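Local coordinates for Alpha/beta hydrolase (Pectobacterium atrosepticum SCRI1043, PDB 3BDV), which is of unproven function but probably acts as a hydrolase of the alpha/beta-hydrolase fold, at residues 128-134 against 153-159; 79-83 against 162-166; 38-42 against 174-180; 82-86 against 107-113. All blocks are in the same frame, centred on the assembly; numbering follows the deposited sequence. Where two conformers were deposited one is given.

Interaction 1 of 4, residues 128-134 against 153-159; sequences TLTFASH and SELVDVG
Strands 128-132 and 154-157 run parallel, their axes 4.7 Å apart and inclined by 25°, as neighbours in the sheet of an alpha/beta-hydrolase; helix 141-151 connects them in a beta-alpha-beta crossover. Leu129 pairs with Glu154, Thr130 with Leu155, Phe131 with Val156 and Ala132 with Asp157, at CA-CA distances of 4.6 to 5.2 Å and with extended phi/psi on both strands. Ser153, chi1 t, accepts at OG from Thr130 OG1 (2.7 Å). Glu154 N donates to Thr128 O (3.1 Å), and Glu154 O accepts from Thr130 N (2.8 Å). Leu155 CD2 packs on Ala132 CB (3.8 Å), on the face that helix 141-151 covers. Val156 N reaches Thr130 O (2.7 Å) and Val156 O takes Ala132 N (2.9 Å), while on the other face Val156 CG1 meets Phe131 CD2 (3.6 Å). Asp157, chi1 t, receives His134 NE2 at OD2 (2.9 Å) and Gly159 N at OD1 (2.8 Å), an Asx turn. Val158 N binds Ala132 O (3.1 Å). Gly159, with phi 71°, returns its O to His134 N (2.8 Å). The main-chain bonds are generic parallel pairing; the sequence-specific polar links, Thr130-Ser153 and His134-Asp157, sit toward the two ends.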
loop_
_atom_site.group_PDB
_atom_site.type_symbol
_atom_site.label_atom_id
_atom_site.label_comp_id
_atom_site.label_asym_id
_atom_site.label_seq_id
_atom_site.Cartn_x
_atom_site.Cartn_y
_atom_site.Cartn_z
ATOM N N THR A 128 -0.746 7.067 7.878
ATOM C CA THR A 128 -1.334 6.511 6.665
ATOM C C THR A 128 -1.414 7.546 5.516
ATOM O O THR A 128 -1.787 8.702 5.705
ATOM C CB THR A 128 -2.737 5.956 7.009
ATOM O OG1 THR A 128 -2.622 5.010 8.105
ATOM C CG2 THR A 128 -3.431 5.287 5.857
ATOM N N LEU A 129 -1.091 7.080 4.328
ATOM C CA LEU A 129 -1.227 7.828 3.106
ATOM C C LEU A 129 -2.133 7.021 2.146
ATOM O O LEU A 129 -1.867 5.842 1.912
ATOM C CB LEU A 129 0.148 7.981 2.504
ATOM C CG LEU A 129 0.499 8.997 1.476
ATOM C CD1 LEU A 129 0.305 10.394 2.057
ATOM C CD2 LEU A 129 1.985 8.675 1.105
ATOM N N THR A 130 -3.138 7.679 1.549
ATOM C CA THR A 130 -4.091 7.034 0.648
ATOM C C THR A 130 -4.077 7.733 -0.704
ATOM O O THR A 130 -4.176 8.955 -0.743
ATOM C CB THR A 130 -5.516 7.029 1.221
ATOM O OG1 THR A 130 -5.521 6.269 2.442
ATOM C CG2 THR A 130 -6.555 6.382 0.230
ATOM N N PHE A 131 -3.974 6.972 -1.783
ATOM C CA PHE A 131 -3.983 7.537 -3.137
ATOM C C PHE A 131 -5.288 7.079 -3.784
ATOM O O PHE A 131 -5.611 5.879 -3.754
ATOM C CB PHE A 131 -2.823 6.991 -3.962
ATOM C CG PHE A 131 -1.487 7.426 -3.456
ATOM C CD1 PHE A 131 -0.912 6.837 -2.361
ATOM C CD2 PHE A 131 -0.784 8.422 -4.096
ATOM C CE1 PHE A 131 0.317 7.278 -1.882
ATOM C CE2 PHE A 131 0.445 8.841 -3.619
ATOM C CZ PHE A 131 0.986 8.286 -2.515
ATOM N N ALA A 132 -6.035 8.033 -4.324
ATOM C CA ALA A 132 -7.385 7.774 -4.854
ATOM C C ALA A 132 -7.505 8.333 -6.260
ATOM O O ALA A 132 -7.085 9.419 -6.529
ATOM C CB ALA A 132 -8.432 8.372 -3.936
ATOM N N SER A 133 -8.117 7.554 -7.148
ATOM C CA SER A 133 -8.393 7.947 -8.539
ATOM C C SER A 133 -9.876 8.392 -8.698
ATOM O O SER A 133 -10.759 7.991 -7.900
ATOM C CB SER A 133 -8.079 6.746 -9.436
ATOM O OG SER A 133 -8.589 6.906 -10.732
ATOM N N HIS A 134 -10.134 9.238 -9.706
ATOM C CA HIS A 134 -11.507 9.631 -9.964
ATOM C C HIS A 134 -12.271 8.670 -10.870
ATOM O O HIS A 134 -13.457 8.870 -11.063
ATOM C CB HIS A 134 -11.586 11.012 -10.602
ATOM C CG HIS A 134 -11.363 12.108 -9.637
ATOM N ND1 HIS A 134 -12.402 12.848 -9.114
ATOM C CD2 HIS A 134 -10.233 12.527 -9.021
ATOM C CE1 HIS A 134 -11.901 13.721 -8.251
ATOM N NE2 HIS A 134 -10.590 13.577 -8.210
ATOM N N SER A 153 -6.166 9.358 7.385
ATOM C CA SER A 153 -5.130 9.251 6.396
ATOM C C SER A 153 -5.072 10.519 5.571
ATOM O O SER A 153 -6.093 11.134 5.305
ATOM C CB SER A 153 -5.485 8.071 5.480
ATOM O OG SER A 153 -4.629 7.981 4.358
ATOM N N GLU A 154 -3.873 10.876 5.092
ATOM C CA GLU A 154 -3.725 11.903 4.093
ATOM C C GLU A 154 -4.314 11.338 2.804
ATOM O O GLU A 154 -4.143 10.140 2.537
ATOM C CB GLU A 154 -2.248 12.184 3.826
ATOM C CG GLU A 154 -1.900 13.604 3.655
ATOM C CD GLU A 154 -0.399 13.826 3.449
ATOM O OE1 GLU A 154 0.408 13.230 4.188
ATOM O OE2 GLU A 154 -0.054 14.589 2.546
ATOM N N LEU A 155 -4.965 12.178 2.018
ATOM C CA LEU A 155 -5.616 11.754 0.782
ATOM C C LEU A 155 -4.986 12.436 -0.405
ATOM O O LEU A 155 -5.021 13.648 -0.514
ATOM C CB LEU A 155 -7.111 12.067 0.838
ATOM C CG LEU A 155 -8.067 11.493 -0.224
ATOM C CD1 LEU A 155 -8.064 12.390 -1.544
ATOM C CD2 LEU A 155 -7.798 10.016 -0.544
ATOM N N VAL A 156 -4.414 11.628 -1.282
ATOM C CA VAL A 156 -3.705 12.097 -2.469
ATOM C C VAL A 156 -4.546 11.771 -3.666
ATOM O O VAL A 156 -4.756 10.604 -3.972
ATOM C CB VAL A 156 -2.320 11.451 -2.595
ATOM C CG1 VAL A 156 -1.574 11.941 -3.899
ATOM C CG2 VAL A 156 -1.511 11.753 -1.326
ATOM N N ASP A 157 -5.088 12.823 -4.255
ATOM C CA ASP A 157 -5.876 12.763 -5.508
ATOM C C ASP A 157 -4.946 12.660 -6.726
ATOM O O ASP A 157 -4.222 13.587 -7.024
ATOM C CB ASP A 157 -6.746 14.028 -5.547
ATOM C CG ASP A 157 -7.659 14.104 -6.742
ATOM O OD1 ASP A 157 -7.492 13.324 -7.699
ATOM O OD2 ASP A 157 -8.577 14.950 -6.689
ATOM N N VAL A 158 -4.964 11.497 -7.394
ATOM C CA VAL A 158 -4.128 11.196 -8.560
ATOM C C VAL A 158 -4.913 11.392 -9.868
ATOM O O VAL A 158 -4.479 10.967 -10.931
ATOM C CB VAL A 158 -3.448 9.791 -8.469
ATOM C CG1 VAL A 158 -2.478 9.758 -7.271
ATOM C CG2 VAL A 158 -4.498 8.679 -8.375
ATOM N N GLY A 159 -6.040 12.072 -9.804
ATOM C CA GLY A 159 -6.798 12.356 -11.010
ATOM C C GLY A 159 -7.460 11.125 -11.599
ATOM O O GLY A 159 -7.781 10.170 -10.887
HETATM O O HOH W 1 0.261 10.932 6.799
#

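Interaction 2 of 4, residues 79-83 against 162-166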
loop_
_atom_site.group_PDB
_atom_site.type_symbol
_atom_site.label_atom_id
_atom_site.label_comp_id
_atom_site.label_asym_id
_atom_site.label_seq_id
_atom_site.Cartn_x
_atom_site.Cartn_y
_atom_site.Cartn_z
ATOM N N ILE A 79 2.655 -1.466 1.823
ATOM C CA ILE A 79 2.318 -0.675 0.597
ATOM C C ILE A 79 1.304 -1.562 -0.146
ATOM O O ILE A 79 1.640 -2.579 -0.800
ATOM C CB ILE A 79 3.543 -0.363 -0.259
ATOM C CG1 ILE A 79 4.613 0.436 0.491
ATOM C CG2 ILE A 79 3.119 0.343 -1.569
ATOM C CD1 ILE A 79 5.952 0.582 -0.234
ATOM N N GLY A 80 0.032 -1.204 0.010
ATOM C CA GLY A 80 -1.058 -2.008 -0.496
ATOM C C GLY A 80 -1.748 -1.493 -1.756
ATOM O O GLY A 80 -1.855 -0.300 -1.938
ATOM N N HIS A 81 -2.291 -2.398 -2.559
ATOM C CA HIS A 81 -3.119 -2.012 -3.699
ATOM C C HIS A 81 -4.485 -2.676 -3.593
ATOM O O HIS A 81 -4.563 -3.894 -3.458
ATOM C CB HIS A 81 -2.454 -2.426 -5.034
ATOM C CG HIS A 81 -3.241 -2.059 -6.261
ATOM N ND1 HIS A 81 -3.591 -2.970 -7.234
ATOM C CD2 HIS A 81 -3.772 -0.875 -6.651
ATOM C CE1 HIS A 81 -4.288 -2.359 -8.176
ATOM N NE2 HIS A 81 -4.395 -1.077 -7.857
ATOM N N SER A 82 -5.557 -1.890 -3.692
ATOM C CA SER A 82 -6.916 -2.449 -3.823
ATOM C C SER A 82 -7.300 -3.381 -2.642
ATOM O O SER A 82 -7.274 -2.960 -1.482
ATOM C CB SER A 82 -7.069 -3.107 -5.195
ATOM O OG SER A 82 -8.461 -3.244 -5.524
ATOM N N PHE A 83 -7.608 -4.658 -2.901
ATOM C CA PHE A 83 -7.850 -5.570 -1.811
ATOM C C PHE A 83 -6.669 -5.667 -0.842
ATOM O O PHE A 83 -6.859 -5.803 0.368
ATOM C CB PHE A 83 -8.252 -6.954 -2.330
ATOM C CG PHE A 83 -8.806 -7.854 -1.261
ATOM C CD1 PHE A 83 -10.121 -7.725 -0.845
ATOM C CD2 PHE A 83 -8.066 -8.896 -0.764
ATOM C CE1 PHE A 83 -10.662 -8.600 0.143
ATOM C CE2 PHE A 83 -8.581 -9.748 0.202
ATOM C CZ PHE A 83 -9.890 -9.610 0.639
ATOM N N GLY A 162 -7.509 5.596 -13.586
ATOM C CA GLY A 162 -8.122 4.260 -13.572
ATOM C C GLY A 162 -8.045 3.580 -12.200
ATOM O O GLY A 162 -8.262 4.214 -11.144
ATOM N N HIS A 163 -7.693 2.296 -12.214
ATOM C CA HIS A 163 -7.517 1.472 -11.019
ATOM C C HIS A 163 -6.070 1.479 -10.479
ATOM O O HIS A 163 -5.766 0.778 -9.520
ATOM C CB HIS A 163 -8.017 0.048 -11.315
ATOM C CG HIS A 163 -8.045 -0.882 -10.157
ATOM N ND1 HIS A 163 -8.716 -0.606 -8.980
ATOM C CD2 HIS A 163 -7.482 -2.103 -9.995
ATOM C CE1 HIS A 163 -8.588 -1.637 -8.160
ATOM N NE2 HIS A 163 -7.830 -2.555 -8.743
ATOM N N ILE A 164 -5.240 2.347 -11.047
ATOM C CA ILE A 164 -3.839 2.569 -10.664
ATOM C C ILE A 164 -3.105 1.226 -10.802
ATOM O O ILE A 164 -2.637 0.639 -9.848
ATOM C CB ILE A 164 -3.656 3.235 -9.228
ATOM C CG1 ILE A 164 -4.648 4.383 -8.983
ATOM C CG2 ILE A 164 -2.203 3.804 -9.091
ATOM C CD1 ILE A 164 -4.450 5.107 -7.661
ATOM N N ASN A 165 -3.087 0.734 -12.023
ATOM C CA ASN A 165 -2.510 -0.549 -12.353
ATOM C C ASN A 165 -1.805 -0.367 -13.725
ATOM O O ASN A 165 -1.751 0.747 -14.240
ATOM C CB ASN A 165 -3.566 -1.628 -12.381
ATOM C CG ASN A 165 -4.700 -1.370 -13.390
ATOM O OD1 ASN A 165 -4.671 -0.396 -14.157
ATOM N ND2 ASN A 165 -5.716 -2.261 -13.374
ATOM N N ALA A 166 -1.234 -1.447 -14.254
ATOM C CA ALA A 166 -0.442 -1.382 -15.479
ATOM C C ALA A 166 -1.255 -0.854 -16.622
ATOM O O ALA A 166 -0.754 -0.075 -17.420
ATOM C CB ALA A 166 0.087 -2.754 -15.826
#
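Polar contact between the end of strand 76-81 and loop 162-166 rests on one clear hydrogen bond: His81 NE2 donates to His163 O at 2.8 Å with a nearly straight N-H...O angle of 174°. The carbonyl lies close to the plane of the His81 ring, where the N-H points. Ile164 O is also near His81 NE2, at 3.2 Å, but its angle is too poor for a bond; that carbonyl accepts instead from Trp34 NE1.

The aromatic contact is between the two imidazoles. Their centroids are 4.7 Å apart and their planes make 53°, an oblique pairing in which His81 NE2 sits over one face of the His163 ring. Ser82 OG approaches the edge of that same ring, 3.1 Å from His163 CE1 and 3.4 Å from His163 NE2. The ring's other nitrogen, His163 ND1, is hydrogen-bonded to Asp136.

Van der Waals contact adds little beyond His81 CE1 to Asn165 CB at 4.3 Å, and the two segments bury just 167 Å² between them.

Ser82 has phi 58° and psi -120°, the strained conformation of a tight strand-to-helix turn, within a Gly80-His81-Ser82-Phe83-Gly84 sequence. Together with His163 and Asp136, this is consistent with the nucleophile elbow and Ser-His-Asp catalytic triad of alpha/beta-hydrolases.

Interaction 3 of 4, residues 38-42 against 174-180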
loop_
_atom_site.group_PDB
_atom_site.type_symbol
_atom_site.label_atom_id
_atom_site.label_comp_id
_atom_site.label_asym_id
_atom_site.label_seq_id
_atom_site.Cartn_x
_atom_site.Cartn_y
_atom_site.Cartn_z
ATOM N N TRP A 38 8.534 -1.575 -8.749
ATOM C CA TRP A 38 9.230 -1.190 -7.504
ATOM C C TRP A 38 10.078 -2.317 -6.915
ATOM O O TRP A 38 11.201 -2.093 -6.440
ATOM C CB TRP A 38 8.239 -0.629 -6.481
ATOM C CG TRP A 38 7.608 0.661 -6.914
ATOM C CD1 TRP A 38 7.739 1.296 -8.147
ATOM C CD2 TRP A 38 6.684 1.441 -6.166
ATOM N NE1 TRP A 38 6.998 2.433 -8.150
ATOM C CE2 TRP A 38 6.313 2.538 -6.969
ATOM C CE3 TRP A 38 6.149 1.334 -4.889
ATOM C CZ2 TRP A 38 5.442 3.517 -6.519
ATOM C CZ3 TRP A 38 5.289 2.300 -4.454
ATOM C CH2 TRP A 38 4.957 3.384 -5.260
ATOM N N GLU A 39 9.559 -3.526 -7.008
ATOM C CA GLU A 39 10.293 -4.711 -6.573
ATOM C C GLU A 39 11.573 -4.891 -7.367
ATOM O O GLU A 39 12.603 -5.185 -6.797
ATOM C CB GLU A 39 9.414 -5.920 -6.724
ATOM C CG GLU A 39 9.989 -7.148 -6.102
ATOM C CD GLU A 39 9.095 -8.338 -6.293
ATOM O OE1 GLU A 39 8.277 -8.366 -7.274
ATOM O OE2 GLU A 39 9.245 -9.251 -5.461
ATOM N N ARG A 40 11.504 -4.759 -8.692
ATOM C CA ARG A 40 12.714 -4.809 -9.522
ATOM C C ARG A 40 13.684 -3.655 -9.217
ATOM O O ARG A 40 14.900 -3.833 -9.227
ATOM C CB ARG A 40 12.393 -4.779 -11.024
ATOM C CG ARG A 40 11.644 -5.976 -11.554
ATOM C CD ARG A 40 11.603 -5.975 -13.071
ATOM N NE ARG A 40 10.710 -4.941 -13.617
ATOM C CZ ARG A 40 9.384 -5.070 -13.714
ATOM N NH1 ARG A 40 8.762 -6.170 -13.311
ATOM N NH2 ARG A 40 8.692 -4.103 -14.255
ATOM N N ARG A 41 13.145 -2.463 -8.969
ATOM C CA ARG A 41 13.982 -1.292 -8.704
ATOM C C ARG A 41 14.701 -1.324 -7.333
ATOM O O ARG A 41 15.859 -0.856 -7.213
ATOM C CB ARG A 41 13.107 -0.043 -8.870
ATOM C CG ARG A 41 13.833 1.233 -8.844
ATOM C CD ARG A 41 12.909 2.333 -9.158
ATOM N NE ARG A 41 13.551 3.645 -9.085
ATOM C CZ ARG A 41 13.129 4.713 -9.747
ATOM N NH1 ARG A 41 12.110 4.624 -10.578
ATOM N NH2 ARG A 41 13.748 5.872 -9.607
ATOM N N PHE A 42 14.062 -1.968 -6.347
ATOM C CA PHE A 42 14.516 -2.027 -4.960
ATOM C C PHE A 42 14.449 -3.487 -4.484
ATOM O O PHE A 42 13.493 -3.912 -3.817
ATOM C CB PHE A 42 13.633 -1.144 -4.084
ATOM C CG PHE A 42 13.640 0.300 -4.502
ATOM C CD1 PHE A 42 14.746 1.092 -4.287
ATOM C CD2 PHE A 42 12.577 0.834 -5.177
ATOM C CE1 PHE A 42 14.786 2.424 -4.720
ATOM C CE2 PHE A 42 12.596 2.161 -5.597
ATOM C CZ PHE A 42 13.709 2.947 -5.391
ATOM N N GLU A 174 6.882 7.043 -10.724
ATOM C CA GLU A 174 7.844 7.800 -9.956
ATOM C C GLU A 174 7.163 8.710 -8.938
ATOM O O GLU A 174 7.728 8.929 -7.845
ATOM C CB GLU A 174 8.748 8.586 -10.889
ATOM C CG GLU A 174 9.678 7.690 -11.652
ATOM C CD GLU A 174 11.129 8.043 -11.481
ATOM O OE1 GLU A 174 11.440 9.105 -10.909
ATOM O OE2 GLU A 174 11.973 7.253 -11.919
ATOM N N TYR A 175 5.973 9.235 -9.253
ATOM C CA TYR A 175 5.277 10.107 -8.293
ATOM C C TYR A 175 4.953 9.350 -7.007
ATOM O O TYR A 175 5.121 9.900 -5.908
ATOM C CB TYR A 175 3.995 10.772 -8.866
ATOM C CG TYR A 175 3.439 11.796 -7.882
ATOM C CD1 TYR A 175 4.064 13.027 -7.709
ATOM C CD2 TYR A 175 2.325 11.513 -7.107
ATOM C CE1 TYR A 175 3.582 13.951 -6.796
ATOM C CE2 TYR A 175 1.836 12.440 -6.200
ATOM C CZ TYR A 175 2.477 13.640 -6.037
ATOM O OH TYR A 175 2.013 14.531 -5.082
ATOM N N GLY A 176 4.509 8.096 -7.115
ATOM C CA GLY A 176 4.305 7.285 -5.918
ATOM C C GLY A 176 5.576 7.061 -5.099
ATOM O O GLY A 176 5.579 7.123 -3.853
ATOM N N LEU A 177 6.675 6.770 -5.780
ATOM C CA LEU A 177 7.963 6.655 -5.122
ATOM C C LEU A 177 8.398 7.936 -4.447
ATOM O O LEU A 177 8.918 7.912 -3.331
ATOM C CB LEU A 177 9.018 6.227 -6.142
ATOM C CG LEU A 177 8.944 4.796 -6.645
ATOM C CD1 LEU A 177 10.031 4.627 -7.700
ATOM C CD2 LEU A 177 9.089 3.742 -5.472
ATOM N N LYS A 178 8.203 9.059 -5.127
ATOM C CA LYS A 178 8.477 10.382 -4.522
ATOM C C LYS A 178 7.681 10.602 -3.238
ATOM O O LYS A 178 8.236 10.945 -2.220
ATOM C CB LYS A 178 8.216 11.513 -5.528
ATOM C CG LYS A 178 8.475 12.933 -4.987
ATOM C CD LYS A 178 8.053 14.088 -5.935
ATOM C CE LYS A 178 6.616 14.608 -5.621
ATOM N NZ LYS A 178 6.438 15.553 -4.443
ATOM N N ARG A 179 6.362 10.429 -3.291
ATOM C CA ARG A 179 5.559 10.547 -2.077
ATOM C C ARG A 179 5.942 9.580 -0.980
ATOM O O ARG A 179 5.921 9.930 0.202
ATOM C CB ARG A 179 4.068 10.399 -2.425
ATOM C CG ARG A 179 3.602 11.467 -3.303
ATOM C CD ARG A 179 3.820 12.827 -2.679
ATOM N NE ARG A 179 3.130 12.960 -1.402
ATOM C CZ ARG A 179 1.941 13.536 -1.224
ATOM N NH1 ARG A 179 1.289 14.080 -2.237
ATOM N NH2 ARG A 179 1.440 13.624 0.015
ATOM N N LEU A 180 6.239 8.345 -1.338
ATOM C CA LEU A 180 6.675 7.385 -0.379
ATOM C C LEU A 180 7.952 7.837 0.336
ATOM O O LEU A 180 8.110 7.655 1.518
ATOM C CB LEU A 180 6.949 6.065 -1.084
ATOM C CG LEU A 180 7.482 4.911 -0.216
ATOM C CD1 LEU A 180 6.561 4.571 0.994
ATOM C CD2 LEU A 180 7.741 3.732 -1.087
#
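Two helices of the alpha/beta-hydrolase fold, 34-41 near the start of the chain and 174-185 near its end, meet here mainly through side chains, burying 314 Å². The nearest CA atoms, those of Trp38 and Leu177, are still 8.3 Å apart, so large residues have to fill the interval.

Trp38 is the main projection. Its CA-to-CB bond points toward helix 174-185, and the indole reaches the place where Gly176 leaves room: Trp38 CH2 is 3.7 Å from Gly176 C, and a CB built on Gly176 would lie only 3.0 Å from Trp38 CZ2, a clash. The missing side chain is therefore the hollow for the indole's six-membered ring. Trp38 CZ3 also touches Leu180 CD2, at 4.4 Å.

Leu177 projects the opposite way. With chi1 m and chi2 t, it places CD2 between the aromatic residues Trp38 and Phe42, 3.8 Å from Phe42 CE2, and CD1 over a face of the Arg41 guanidinium, 3.6 Å from Arg41 NH1.

At the edge of this apolar patch, Arg41 forms a salt bridge with Glu174: NH1 and NH2 of Arg41 lie 3.0 and 3.2 Å from Glu174 OE2. Asp8 and Thr4 add further polar partners for Arg41 and Glu174, respectively.

The tightest apolar fit is a CH-pi contact: Leu177 CD2 stands 3.4 Å from the centroid of the Trp38 five-membered ring, 14° off its normal.

Interaction 4 of 4, residues 82-86 against 107-113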
loop_
_atom_site.group_PDB
_atom_site.type_symbol
_atom_site.label_atom_id
_atom_site.label_comp_id
_atom_site.label_asym_id
_atom_site.label_seq_id
_atom_site.Cartn_x
_atom_site.Cartn_y
_atom_site.Cartn_z
ATOM N N SER A 82 -5.557 -1.890 -3.692
ATOM C CA SER A 82 -6.916 -2.449 -3.823
ATOM C C SER A 82 -7.300 -3.381 -2.642
ATOM O O SER A 82 -7.274 -2.960 -1.482
ATOM C CB SER A 82 -7.069 -3.107 -5.195
ATOM O OG SER A 82 -8.461 -3.244 -5.524
ATOM N N PHE A 83 -7.608 -4.658 -2.901
ATOM C CA PHE A 83 -7.850 -5.570 -1.811
ATOM C C PHE A 83 -6.669 -5.667 -0.842
ATOM O O PHE A 83 -6.859 -5.803 0.368
ATOM C CB PHE A 83 -8.252 -6.954 -2.330
ATOM C CG PHE A 83 -8.806 -7.854 -1.261
ATOM C CD1 PHE A 83 -10.121 -7.725 -0.845
ATOM C CD2 PHE A 83 -8.066 -8.896 -0.764
ATOM C CE1 PHE A 83 -10.662 -8.600 0.143
ATOM C CE2 PHE A 83 -8.581 -9.748 0.202
ATOM C CZ PHE A 83 -9.890 -9.610 0.639
ATOM N N GLY A 84 -5.457 -5.625 -1.378
ATOM C CA GLY A 84 -4.258 -5.585 -0.552
ATOM C C GLY A 84 -4.244 -4.411 0.405
ATOM O O GLY A 84 -3.786 -4.552 1.537
ATOM N N ALA A 85 -4.744 -3.254 -0.017
ATOM C CA ALA A 85 -4.766 -2.111 0.860
ATOM C C ALA A 85 -5.789 -2.310 1.960
ATOM O O ALA A 85 -5.576 -1.906 3.099
ATOM C CB ALA A 85 -5.087 -0.825 0.058
ATOM N N LEU A 86 -6.944 -2.883 1.608
ATOM C CA LEU A 86 -7.891 -3.274 2.669
ATOM C C LEU A 86 -7.257 -4.214 3.660
ATOM O O LEU A 86 -7.459 -4.072 4.877
ATOM C CB LEU A 86 -9.175 -3.853 2.117
ATOM C CG LEU A 86 -9.954 -2.851 1.262
ATOM C CD1 LEU A 86 -11.269 -3.465 0.755
ATOM C CD2 LEU A 86 -10.179 -1.525 1.970
ATOM N N PRO A 107 -7.426 1.866 -2.544
ATOM C CA PRO A 107 -8.146 0.929 -1.691
ATOM C C PRO A 107 -9.522 0.698 -2.294
ATOM O O PRO A 107 -10.135 1.634 -2.807
ATOM C CB PRO A 107 -8.249 1.669 -0.364
ATOM C CG PRO A 107 -8.235 2.995 -0.686
ATOM C CD PRO A 107 -7.277 3.159 -1.861
ATOM N N ALA A 108 -9.999 -0.542 -2.251
ATOM C CA ALA A 108 -11.319 -0.830 -2.756
ATOM C C ALA A 108 -12.387 -0.486 -1.686
ATOM O O ALA A 108 -12.130 -0.612 -0.506
ATOM C CB ALA A 108 -11.392 -2.304 -3.182
ATOM N N GLU A 109 -13.584 -0.131 -2.130
ATOM C CA GLU A 109 -14.739 -0.053 -1.256
ATOM C C GLU A 109 -14.965 -1.444 -0.661
ATOM O O GLU A 109 -15.098 -2.432 -1.388
ATOM C CB GLU A 109 -15.956 0.421 -2.087
ATOM C CG GLU A 109 -17.215 0.625 -1.316
ATOM C CD GLU A 109 -17.162 1.831 -0.404
ATOM O OE1 GLU A 109 -17.072 2.965 -0.917
ATOM O OE2 GLU A 109 -17.230 1.643 0.820
ATOM N N PRO A 110 -14.978 -1.540 0.679
ATOM C CA PRO A 110 -15.151 -2.889 1.263
ATOM C C PRO A 110 -16.341 -3.750 0.782
ATOM O O PRO A 110 -16.229 -4.983 0.629
ATOM C CB PRO A 110 -15.230 -2.578 2.744
ATOM C CG PRO A 110 -14.385 -1.385 2.903
ATOM C CD PRO A 110 -14.657 -0.550 1.722
HETATM N N MSE A 111 -17.435 -3.112 0.433
HETATM C CA MSE A 111 -18.586 -3.861 -0.042
HETATM C C MSE A 111 -18.297 -4.626 -1.318
HETATM O O MSE A 111 -18.893 -5.695 -1.530
HETATM C CB MSE A 111 -19.788 -2.916 -0.204
HETATM C CG MSE A 111 -21.071 -3.527 -0.782
HETATM SE SE MSE A 111 -22.011 -4.323 0.651
HETATM C CE MSE A 111 -22.664 -2.688 1.548
ATOM N N ARG A 112 -17.420 -4.103 -2.197
ATOM C CA ARG A 112 -17.131 -4.783 -3.437
ATOM C C ARG A 112 -16.599 -6.175 -3.229
ATOM O O ARG A 112 -16.673 -6.979 -4.112
ATOM C CB ARG A 112 -16.089 -4.013 -4.236
ATOM C CG ARG A 112 -16.484 -2.592 -4.607
ATOM C CD ARG A 112 -17.547 -2.510 -5.646
ATOM N NE ARG A 112 -18.883 -2.738 -5.176
ATOM C CZ ARG A 112 -19.612 -1.852 -4.514
ATOM N NH1 ARG A 112 -19.121 -0.647 -4.207
ATOM N NH2 ARG A 112 -20.874 -2.145 -4.194
ATOM N N PHE A 113 -15.995 -6.424 -2.085
ATOM C CA PHE A 113 -15.466 -7.737 -1.777
ATOM C C PHE A 113 -16.155 -8.330 -0.542
ATOM O O PHE A 113 -15.644 -9.277 0.081
ATOM C CB PHE A 113 -13.953 -7.616 -1.554
ATOM C CG PHE A 113 -13.180 -7.304 -2.792
ATOM C CD1 PHE A 113 -12.984 -8.252 -3.749
ATOM C CD2 PHE A 113 -12.644 -6.036 -2.990
ATOM C CE1 PHE A 113 -12.268 -7.923 -4.890
ATOM C CE2 PHE A 113 -11.907 -5.742 -4.070
ATOM C CZ PHE A 113 -11.737 -6.661 -5.043
#
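Ser82 occupies the N-cap position of helix 83-93 with phi 58° and psi -120°, and its carbonyl accepts the helix-starting bond from Leu86 N (3.1 Å). Opposite it, residues 107-109 are extended, after which a short 3-10 segment, 110-112, follows, with Arg112 N bonded to Glu109 O (3.0 Å) and Phe113 N to Pro110 O (3.1 Å). The nearest CA atoms are those of Ser82 and Pro107, 4.2 Å apart. Nevertheless, the two segments share van der Waals contacts alone, over 361 Å².

Leu86, chi1 m and chi2 t, has the largest covered area. Its CD1 lies 3.2 Å from Ala108 O and 4.1 Å from Ala108 CB, and its CD2 is 4.3 Å from Pro110 CG. Ala85 CB meets Pro107 CB at 4.0 Å. Farther out, the Phe83 ring directs its edge at the face of Phe113 in an edge-to-face pair: centroids 5.1 Å apart, planes at 65°, Phe83 CD1 to Phe113 CG 3.7 Å. The 3-10 turn 110-112 brings Phe113 back to Phe83.

The contact thus packs the first turn after the probable nucleophile elbow against the loop leaving strand 99-105. Ser82 is backbone-bonded to Val105 of that strand, Trp61 from helix 58-70 makes another edge-to-face pair with Phe83, and Glu109 reaches Arg143 and Trp147 on helix 141-151.

In the fold
Interactions 2 and 4 share Ser82 and Phe83 and have centres 10 Å apart, so the probable nucleophile elbow faces the His163 loop through one and loop 107-113 through the other. Interaction 1 reaches the same region: Ser133 OG lies 2.7 Å from Gly162 O, Val158 CG2 is 3.6 Å from Ile164 CD1, and Thr130 CG2 is 3.9 Å from Pro107 CG. Interaction 3 covers the sheet farther from this putative active site. There Leu180 CD2 touches Ile79 CD1 of interaction 2 at 3.7 Å, and Arg179 NH2 bridges to Glu154 OE2 of interaction 1 at 3.1 Å. Interactions 3 and 4 do not touch; their nearest atoms are about 12 Å apart.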